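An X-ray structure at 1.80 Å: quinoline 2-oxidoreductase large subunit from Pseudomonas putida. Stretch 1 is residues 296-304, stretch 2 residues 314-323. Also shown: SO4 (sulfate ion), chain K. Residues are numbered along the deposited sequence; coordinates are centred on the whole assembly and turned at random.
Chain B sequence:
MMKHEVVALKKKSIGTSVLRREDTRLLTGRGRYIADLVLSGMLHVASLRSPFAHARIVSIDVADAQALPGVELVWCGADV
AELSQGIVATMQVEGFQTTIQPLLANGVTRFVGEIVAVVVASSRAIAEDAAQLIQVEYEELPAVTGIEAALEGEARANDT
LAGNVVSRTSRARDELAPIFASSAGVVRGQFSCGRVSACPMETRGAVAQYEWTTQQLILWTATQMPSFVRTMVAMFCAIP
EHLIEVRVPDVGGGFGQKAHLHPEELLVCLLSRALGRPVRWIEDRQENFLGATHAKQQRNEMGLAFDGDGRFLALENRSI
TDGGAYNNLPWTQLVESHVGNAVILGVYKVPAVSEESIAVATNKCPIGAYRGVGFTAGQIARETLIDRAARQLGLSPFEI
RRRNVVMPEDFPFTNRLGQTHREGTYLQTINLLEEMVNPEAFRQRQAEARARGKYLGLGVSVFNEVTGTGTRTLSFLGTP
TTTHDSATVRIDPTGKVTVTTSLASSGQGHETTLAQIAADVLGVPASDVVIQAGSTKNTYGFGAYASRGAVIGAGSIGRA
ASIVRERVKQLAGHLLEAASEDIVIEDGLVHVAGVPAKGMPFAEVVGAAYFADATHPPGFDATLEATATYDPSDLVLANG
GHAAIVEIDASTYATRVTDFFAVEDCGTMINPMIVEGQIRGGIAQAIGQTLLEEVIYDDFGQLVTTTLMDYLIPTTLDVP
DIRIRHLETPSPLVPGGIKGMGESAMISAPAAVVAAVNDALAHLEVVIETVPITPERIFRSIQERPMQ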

# COMPACT_ATOMS: atom_id res chain seq x y z
N LYS B 296 36.35 -7.09 -4.47
CA LYS B 296 37.40 -8.03 -4.83
C LYS B 296 38.80 -7.51 -5.11
O LYS B 296 39.70 -8.29 -5.41
CB LYS B 296 36.95 -8.85 -6.05
CG LYS B 296 35.56 -9.45 -5.91
CD LYS B 296 35.52 -10.54 -4.83
CE LYS B 296 34.10 -11.08 -4.66
NZ LYS B 296 34.03 -12.23 -3.72
N GLN B 297 39.03 -6.20 -4.98
CA GLN B 297 40.36 -5.71 -5.29
C GLN B 297 41.39 -5.81 -4.17
O GLN B 297 41.56 -4.89 -3.39
CB GLN B 297 40.32 -4.27 -5.81
CG GLN B 297 41.70 -3.80 -6.29
CD GLN B 297 41.68 -2.49 -7.04
OE1 GLN B 297 40.91 -1.58 -6.73
NE2 GLN B 297 42.56 -2.37 -8.03
N GLN B 298 42.05 -6.95 -4.11
CA GLN B 298 43.11 -7.12 -3.13
C GLN B 298 44.31 -7.77 -3.79
O GLN B 298 44.20 -8.43 -4.83
CB GLN B 298 42.65 -7.91 -1.89
CG GLN B 298 41.87 -9.19 -2.10
CD GLN B 298 41.67 -9.98 -0.80
OE1 GLN B 298 42.63 -10.49 -0.21
NE2 GLN B 298 40.42 -10.08 -0.34
N ARG B 299 45.48 -7.53 -3.21
CA ARG B 299 46.72 -8.08 -3.70
C ARG B 299 47.14 -9.06 -2.62
O ARG B 299 47.08 -8.73 -1.44
CB ARG B 299 47.76 -6.96 -3.84
N ASN B 300 47.51 -10.27 -3.02
CA ASN B 300 47.95 -11.27 -2.06
C ASN B 300 49.31 -11.82 -2.45
O ASN B 300 49.43 -12.56 -3.44
CB ASN B 300 46.94 -12.42 -1.94
CG ASN B 300 45.65 -12.00 -1.27
OD1 ASN B 300 44.69 -11.58 -1.92
ND2 ASN B 300 45.63 -12.08 0.06
N GLU B 301 50.33 -11.44 -1.70
CA GLU B 301 51.68 -11.93 -1.93
C GLU B 301 51.74 -13.17 -1.06
O GLU B 301 51.97 -13.08 0.15
CB GLU B 301 52.70 -10.89 -1.48
CG GLU B 301 52.67 -9.62 -2.31
CD GLU B 301 53.53 -8.52 -1.73
OE1 GLU B 301 54.69 -8.81 -1.36
OE2 GLU B 301 53.05 -7.37 -1.65
N MET B 302 51.52 -14.32 -1.68
CA MET B 302 51.49 -15.58 -0.96
C MET B 302 52.66 -16.50 -1.24
O MET B 302 53.20 -16.53 -2.34
CB MET B 302 50.18 -16.30 -1.28
CG MET B 302 49.88 -17.50 -0.40
SD MET B 302 48.30 -18.27 -0.84
CE MET B 302 47.15 -17.17 -0.07
N GLY B 303 53.05 -17.25 -0.21
CA GLY B 303 54.14 -18.19 -0.34
C GLY B 303 53.76 -19.46 0.39
O GLY B 303 53.17 -19.40 1.47
N LEU B 304 54.07 -20.60 -0.20
CA LEU B 304 53.76 -21.89 0.40
C LEU B 304 55.01 -22.75 0.41
O LEU B 304 55.67 -22.93 -0.61
CB LEU B 304 52.66 -22.60 -0.40
CG LEU B 304 52.21 -23.99 0.05
CD1 LEU B 304 51.55 -23.91 1.42
CD2 LEU B 304 51.22 -24.56 -0.97
N ALA B 314 54.44 -24.39 5.72
CA ALA B 314 54.16 -23.01 6.08
C ALA B 314 53.44 -22.25 4.98
O ALA B 314 53.59 -22.55 3.79
CB ALA B 314 55.46 -22.29 6.42
N LEU B 315 52.66 -21.26 5.39
CA LEU B 315 51.95 -20.42 4.44
C LEU B 315 52.11 -18.97 4.88
O LEU B 315 51.81 -18.61 6.02
CB LEU B 315 50.46 -20.78 4.38
CG LEU B 315 49.64 -19.96 3.37
CD1 LEU B 315 48.37 -20.71 3.02
CD2 LEU B 315 49.30 -18.60 3.96
N GLU B 316 52.60 -18.15 3.97
CA GLU B 316 52.79 -16.74 4.25
C GLU B 316 51.89 -15.94 3.31
O GLU B 316 51.77 -16.28 2.13
CB GLU B 316 54.25 -16.37 4.01
CG GLU B 316 54.59 -14.91 4.19
CD GLU B 316 56.09 -14.68 4.22
OE1 GLU B 316 56.78 -15.19 3.31
OE2 GLU B 316 56.56 -13.99 5.14
N ASN B 317 51.23 -14.91 3.83
CA ASN B 317 50.37 -14.09 2.98
C ASN B 317 50.27 -12.65 3.44
O ASN B 317 49.87 -12.36 4.57
CB ASN B 317 48.96 -14.67 2.89
CG ASN B 317 48.12 -13.98 1.82
OD1 ASN B 317 46.97 -13.60 2.06
ND2 ASN B 317 48.68 -13.83 0.62
N ARG B 318 50.63 -11.74 2.54
CA ARG B 318 50.54 -10.31 2.79
C ARG B 318 49.38 -9.88 1.90
O ARG B 318 49.48 -9.92 0.68
CB ARG B 318 51.84 -9.62 2.36
CG ARG B 318 51.81 -8.10 2.38
CD ARG B 318 53.16 -7.57 1.89
NE ARG B 318 53.14 -6.14 1.56
CZ ARG B 318 53.07 -5.16 2.45
NH1 ARG B 318 53.03 -5.44 3.75
NH2 ARG B 318 53.05 -3.90 2.04
N SER B 319 48.26 -9.52 2.53
CA SER B 319 47.06 -9.15 1.79
C SER B 319 46.76 -7.66 1.92
O SER B 319 46.67 -7.13 3.02
CB SER B 319 45.88 -9.97 2.32
OG SER B 319 44.72 -9.77 1.55
N ILE B 320 46.58 -6.99 0.78
CA ILE B 320 46.28 -5.56 0.78
C ILE B 320 45.01 -5.30 -0.02
O ILE B 320 44.86 -5.81 -1.13
CB ILE B 320 47.43 -4.75 0.17
CG1 ILE B 320 48.76 -5.14 0.81
CG2 ILE B 320 47.17 -3.26 0.37
CD1 ILE B 320 49.98 -4.60 0.09
N THR B 321 44.12 -4.49 0.54
CA THR B 321 42.86 -4.15 -0.10
C THR B 321 42.80 -2.69 -0.54
O THR B 321 43.19 -1.79 0.21
CB THR B 321 41.67 -4.39 0.87
OG1 THR B 321 41.56 -5.79 1.16
CG2 THR B 321 40.36 -3.89 0.27
N ASP B 322 42.34 -2.47 -1.77
CA ASP B 322 42.16 -1.11 -2.29
C ASP B 322 40.76 -0.79 -1.79
O ASP B 322 39.76 -1.20 -2.39
CB ASP B 322 42.19 -1.12 -3.82
CG ASP B 322 42.08 0.28 -4.41
OD1 ASP B 322 41.12 0.99 -4.06
OD2 ASP B 322 42.96 0.66 -5.21
N GLY B 323 40.68 -0.04 -0.68
CA GLY B 323 39.40 0.24 -0.08
C GLY B 323 38.54 1.41 -0.53
O GLY B 323 37.38 1.51 -0.11
S SO4 K . 54.30 -1.48 4.57
O1 SO4 K . 55.17 -1.90 5.69
O2 SO4 K . 55.13 -1.19 3.38
O3 SO4 K . 53.35 -2.55 4.26
O4 SO4 K . 53.56 -0.26 4.96

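The two stretches lie side by side as antiparallel strands, their N-to-C directions 169° apart, and the strongest polar interactions between them are backbone hydrogen bonds. Three residue pairs are each joined by two hydrogen bonds. Arg299 N donates to Ile320 O at 2.8 Å, and Ile320 N returns the bond to Arg299 O at 2.9 Å. Glu301 N reaches Arg318 O at 2.9 Å while Arg318 N reaches Glu301 O at 3.1 Å. Gly303 N and Glu316 O are 2.8 Å apart, and Glu316 N and Gly303 O 2.9 Å. The N-H...O angles of these six bonds, 157° to 172°, are those of a regular sheet. The ladder extends one step further, where Asp322 N donates to Gln297 O at 3.0 Å in an almost linear bond of 176°.

Carbonyl oxygens of these pairs also receive CA-H groups from residues at the neighbouring non-hydrogen-bonded positions. Gln298 CA lies 3.0 Å from Ile320 O, Met302 CA 3.2 Å from Glu316 O, and Ser319 CA 3.3 Å from Arg299 O. Such contacts are usual in antiparallel sheets and accompany closer spacing at the non-hydrogen-bonded pairs: Met302 CA and Asn317 CA are 4.3 Å apart, Glu301 CA and Arg318 CA 5.1 Å.

Side chains add a second polar layer on the face that carries Gln298, Asn300, Met302, Asn317 and Ser319. Asn300 ND2 donates to Asn317 OD1 at 2.8 Å, a diagonal bond, since Asn300 is paired in register with Ser319. The hydroxyl of Ser319 sits within this cluster, with OG 2.8 Å from Gln298 OE1 and 2.9 Å from Asn300 ND2. Within the first strand Asn300 ND2 makes a weak bond to Gln298 OE1 at 3.4 Å, although Gln298 OE1 lies closer, at 2.9 Å, to Asn300 OD1, a second acceptor with which it forms no hydrogen bond.

On the other face, Glu301 and Arg318 combine their backbone pairing with a salt bridge. It is long, with Glu301 OE2 and Arg318 NE 3.4 Å apart, and the hydrogen bond it contains is weak, at an angle of 132°. The carboxylate oxygen lies near the guanidinium plane, at its edge. The remaining nitrogens of the guanidinium both bind a sulfate ion, probably from the crystallisation liquor: Arg318 NH2 lies 2.6 Å and Arg318 NH1 3.0 Å from SO4 O3. The arginine is thus held between two anionic groups. Next to Arg318 on this face, Ile320 faces Arg299, whose side chain is modelled only to CB.

The one apolar side-chain contact is Leu304 CD1 to Leu315 CB at 4.4 Å; carbon atoms also pack against polar ones, Leu304 CD1 against Ala314 O at 3.4 Å and Met302 CB against Asn317 ND2 at 3.5 Å. Gly303 brings no side chain to its pairing with Glu316, so that contact rests on the main chain. Near the far end, Gln297 OE1 comes within 3.2 Å of Asp322 CG, but Gln297 OE1 and Asp322 OD2, 3.4 Å apart, are both acceptors and form no hydrogen bond; each is satisfied elsewhere in the structure. Altogether the contact buries 769 Å², summed over both stretches.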